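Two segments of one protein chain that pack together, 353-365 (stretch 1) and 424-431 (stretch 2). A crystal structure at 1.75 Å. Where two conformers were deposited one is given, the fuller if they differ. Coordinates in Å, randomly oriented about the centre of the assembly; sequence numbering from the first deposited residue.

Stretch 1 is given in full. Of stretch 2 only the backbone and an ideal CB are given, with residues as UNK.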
# COMPACT_ATOMS: atom_id res chain seq x y z
N VAL A 353 -0.46 16.14 -21.81
CA VAL A 353 0.53 17.09 -22.34
C VAL A 353 -0.01 18.52 -22.18
O VAL A 353 -1.03 18.90 -22.79
CB VAL A 353 0.82 16.83 -23.82
CG1 VAL A 353 1.84 17.86 -24.36
CG2 VAL A 353 1.31 15.36 -24.04
N MET A 354 0.68 19.29 -21.36
CA MET A 354 0.36 20.69 -21.17
C MET A 354 1.11 21.51 -22.22
O MET A 354 2.26 21.22 -22.54
CB MET A 354 0.79 21.13 -19.76
CG MET A 354 0.45 22.55 -19.38
SD MET A 354 -1.24 22.83 -18.79
CE MET A 354 -1.17 22.06 -17.18
N GLU A 355 0.43 22.51 -22.78
CA GLU A 355 1.06 23.44 -23.70
C GLU A 355 2.19 24.18 -22.98
O GLU A 355 2.03 24.62 -21.84
CB GLU A 355 0.02 24.38 -24.28
CG GLU A 355 0.59 25.57 -25.01
CD GLU A 355 -0.53 26.48 -25.45
OE1 GLU A 355 -1.16 26.07 -26.45
OE2 GLU A 355 -0.78 27.53 -24.77
N THR A 356 3.37 24.26 -23.62
CA THR A 356 4.55 24.90 -23.05
C THR A 356 4.76 26.33 -23.50
O THR A 356 4.32 26.71 -24.59
CB THR A 356 5.81 24.08 -23.42
OG1 THR A 356 5.80 23.84 -24.84
CG2 THR A 356 5.76 22.71 -22.77
N GLY A 357 5.38 27.11 -22.63
CA GLY A 357 5.79 28.49 -22.88
C GLY A 357 7.22 28.51 -23.34
O GLY A 357 7.75 27.49 -23.80
N ASP A 358 7.86 29.67 -23.21
CA ASP A 358 9.20 29.85 -23.79
C ASP A 358 10.29 30.09 -22.76
O ASP A 358 11.41 30.43 -23.13
CB ASP A 358 9.19 30.98 -24.83
CG ASP A 358 8.82 32.33 -24.24
OD1 ASP A 358 8.60 32.43 -23.02
OD2 ASP A 358 8.72 33.37 -24.95
N LYS A 359 9.98 29.92 -21.47
CA LYS A 359 10.99 29.94 -20.42
C LYS A 359 11.10 28.62 -19.65
O LYS A 359 10.14 27.86 -19.58
CB LYS A 359 10.62 31.04 -19.45
CG LYS A 359 10.52 32.40 -20.14
CD LYS A 359 10.53 33.50 -19.11
CE LYS A 359 10.12 34.83 -19.71
NZ LYS A 359 10.26 35.88 -18.67
N ASN A 360 12.28 28.34 -19.10
CA ASN A 360 12.44 27.23 -18.18
C ASN A 360 12.24 27.75 -16.77
O ASN A 360 11.94 28.89 -16.58
CB ASN A 360 13.82 26.57 -18.32
CG ASN A 360 14.98 27.49 -18.01
OD1 ASN A 360 14.83 28.56 -17.42
ND2 ASN A 360 16.18 27.07 -18.43
N LEU A 361 12.38 26.88 -15.79
CA LEU A 361 12.12 27.26 -14.41
C LEU A 361 12.91 28.49 -13.97
O LEU A 361 12.36 29.40 -13.36
CB LEU A 361 12.39 26.06 -13.49
CG LEU A 361 12.23 26.28 -11.99
CD1 LEU A 361 10.81 26.76 -11.71
CD2 LEU A 361 12.52 25.04 -11.19
N ASP A 362 14.20 28.52 -14.29
CA ASP A 362 15.04 29.64 -13.90
C ASP A 362 14.52 30.92 -14.50
O ASP A 362 14.48 31.94 -13.83
CB ASP A 362 16.50 29.41 -14.31
CG ASP A 362 17.18 28.31 -13.50
OD1 ASP A 362 16.83 28.11 -12.31
OD2 ASP A 362 18.07 27.58 -13.99
N GLY A 363 14.10 30.84 -15.75
CA GLY A 363 13.60 31.99 -16.48
C GLY A 363 12.29 32.50 -15.89
O GLY A 363 12.05 33.72 -15.79
N LEU A 364 11.42 31.57 -15.49
CA LEU A 364 10.17 31.92 -14.81
C LEU A 364 10.43 32.58 -13.43
O LEU A 364 9.79 33.59 -13.08
CB LEU A 364 9.30 30.66 -14.66
CG LEU A 364 8.81 30.04 -15.96
CD1 LEU A 364 8.21 28.66 -15.70
CD2 LEU A 364 7.78 30.91 -16.64
N ILE A 365 11.36 32.04 -12.66
CA ILE A 365 11.68 32.58 -11.34
C ILE A 365 12.18 34.02 -11.48
O ILE A 365 11.80 34.92 -10.74
CB ILE A 365 12.72 31.71 -10.65
CG1 ILE A 365 12.11 30.37 -10.23
CG2 ILE A 365 13.33 32.39 -9.43
CD1 ILE A 365 13.15 29.38 -9.87
N UNK A 424 -0.62 31.89 -14.92
CA UNK A 424 -0.17 32.96 -15.82
C UNK A 424 0.92 32.55 -16.78
O UNK A 424 1.11 33.25 -17.76
CB UNK A 424 0.33 34.15 -15.00
N UNK A 425 1.63 31.46 -16.49
CA UNK A 425 2.67 30.98 -17.40
C UNK A 425 2.92 29.51 -17.23
O UNK A 425 2.75 28.98 -16.11
CB UNK A 425 3.97 31.75 -17.18
N UNK A 426 3.41 28.89 -18.31
CA UNK A 426 3.94 27.54 -18.24
C UNK A 426 5.34 27.51 -18.84
O UNK A 426 5.67 28.30 -19.75
CB UNK A 426 3.02 26.56 -18.96
N UNK A 427 6.14 26.60 -18.34
CA UNK A 427 7.56 26.48 -18.78
C UNK A 427 7.68 25.66 -20.04
O UNK A 427 6.68 25.19 -20.59
CB UNK A 427 8.42 25.85 -17.68
N UNK A 428 8.92 25.53 -20.48
CA UNK A 428 9.30 24.67 -21.58
C UNK A 428 10.01 23.38 -21.13
O UNK A 428 10.75 22.74 -21.89
CB UNK A 428 10.20 25.45 -22.54
N UNK A 429 9.78 22.98 -19.88
CA UNK A 429 10.57 22.00 -19.22
C UNK A 429 9.79 20.79 -18.60
O UNK A 429 10.07 20.42 -17.44
CB UNK A 429 11.37 22.72 -18.13
N UNK A 430 8.86 20.20 -19.36
CA UNK A 430 8.14 19.03 -18.89
C UNK A 430 9.10 17.86 -18.71
O UNK A 430 10.11 17.81 -19.42
CB UNK A 430 7.02 18.66 -19.86
N UNK A 431 8.80 16.94 -17.81
CA UNK A 431 9.55 15.68 -17.69
C UNK A 431 9.00 14.70 -18.71
O UNK A 431 7.93 14.13 -18.53
CB UNK A 431 9.46 15.10 -16.28

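Position 424 lies beyond the reach of stretch 1: nothing there comes within 5.5 Å of its ideal CB. With phi/psi of -108/-19, the contact sets no preference, and many side chains would serve. The deposited residue is V424, which makes no contact with stretch 1.

At 425 the backbone is extended (-156/154) and CA-to-CB points sideways. The ideal CB already sits 3.9 Å from L364 CD2, so an apolar group suits, and a small one is sufficient for contact. The residue is A425; its CB meets L364 CD2 at 3.9 Å, an apolar contact made by the methyl alone.

Position 426 is also extended (-127/151), its CB sideways and 3.6 Å from E355 O. That carbonyl is an acceptor, while M354 CG lies nearby as an apolar surface. A short side chain with a donor fits, serine or threonine above all; cysteine is conceivable. The residue is T426, chi1 69° (p). T426 OG1 donates to E355 O at 2.8 Å, and T426 CG2 reaches M354 CG at 4.3 Å. Its backbone oxygen takes part as well: water 1 donates to T426 O at 2.7 Å and accepts from K359 N at 3.0 Å, linking the stretches.

At 427 an ideal CB would be tight on two counts, 3.3 Å from K359 O and 3.4 Å from L364 CD1. Phi/psi of -84/180 does not itself demand glycine, so the evidence is steric: glycine fits best, with alanine a strained alternative. The residue is G427. Its bare CA approaches K359 O at 3.0 Å in a CA-H...O contact, and G427 O accepts from G357 N at 3.1 Å.

Position 428 donates its backbone N to K359 O at 2.8 Å. Its CB points sideways, 3.4 Å from G357 O, and phi/psi of -105/24 suits asparagine, aspartate or serine, among others. The residue is N428, chi1 61° (p), whose end comes nearer to stretch 1: N428 OD1 lies 3.2 Å from N360 CA, a packing contact.

At 429 CA-to-CB points toward stretch 1, with the ideal CB 4.9 Å from L361 N. This amide at the start of a helix invites an acceptor, such as aspartate, asparagine or perhaps glutamate. The residue is D429, chi1 58° (p); D429 OD2 accepts a weak hydrogen bond from L361 N at 3.2 Å (126°).

Position 430 points toward T356 CG2, 5.1 Å from its ideal CB; phi of -65° permits proline, though other apolar residues would suit. The residue is P430, its CD 4.0 Å from T356 CG2.

Position 431 is out of reach and unconstrained here; it is R431.

Stretch 2 (424-431) VATGNDPR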
# COMPACT_ATOMS: atom_id res chain seq x y z
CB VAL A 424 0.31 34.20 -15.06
CG1 VAL A 424 -0.88 34.84 -14.38
CG2 VAL A 424 1.41 33.87 -14.09
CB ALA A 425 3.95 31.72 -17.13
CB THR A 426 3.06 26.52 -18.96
OG1 THR A 426 3.08 26.71 -20.38
CG2 THR A 426 1.55 26.63 -18.54
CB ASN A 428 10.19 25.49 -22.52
CG ASN A 428 11.45 25.97 -21.83
OD1 ASN A 428 11.85 25.48 -20.74
ND2 ASN A 428 12.14 26.94 -22.48
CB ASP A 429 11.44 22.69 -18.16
CG ASP A 429 10.63 23.47 -17.13
OD1 ASP A 429 9.40 23.65 -17.34
OD2 ASP A 429 11.16 23.91 -16.09
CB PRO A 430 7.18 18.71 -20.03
CG PRO A 430 7.75 19.34 -21.22
CD PRO A 430 8.46 20.54 -20.72
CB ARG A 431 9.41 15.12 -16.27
CG ARG A 431 10.01 16.03 -15.21
CD ARG A 431 10.18 15.41 -13.78
NE ARG A 431 11.03 14.20 -13.60
CZ ARG A 431 12.34 14.06 -13.90
NH1 ARG A 431 13.03 15.03 -14.50
NH2 ARG A 431 12.98 12.90 -13.62
O HOH W 1 7.32 30.38 -20.27
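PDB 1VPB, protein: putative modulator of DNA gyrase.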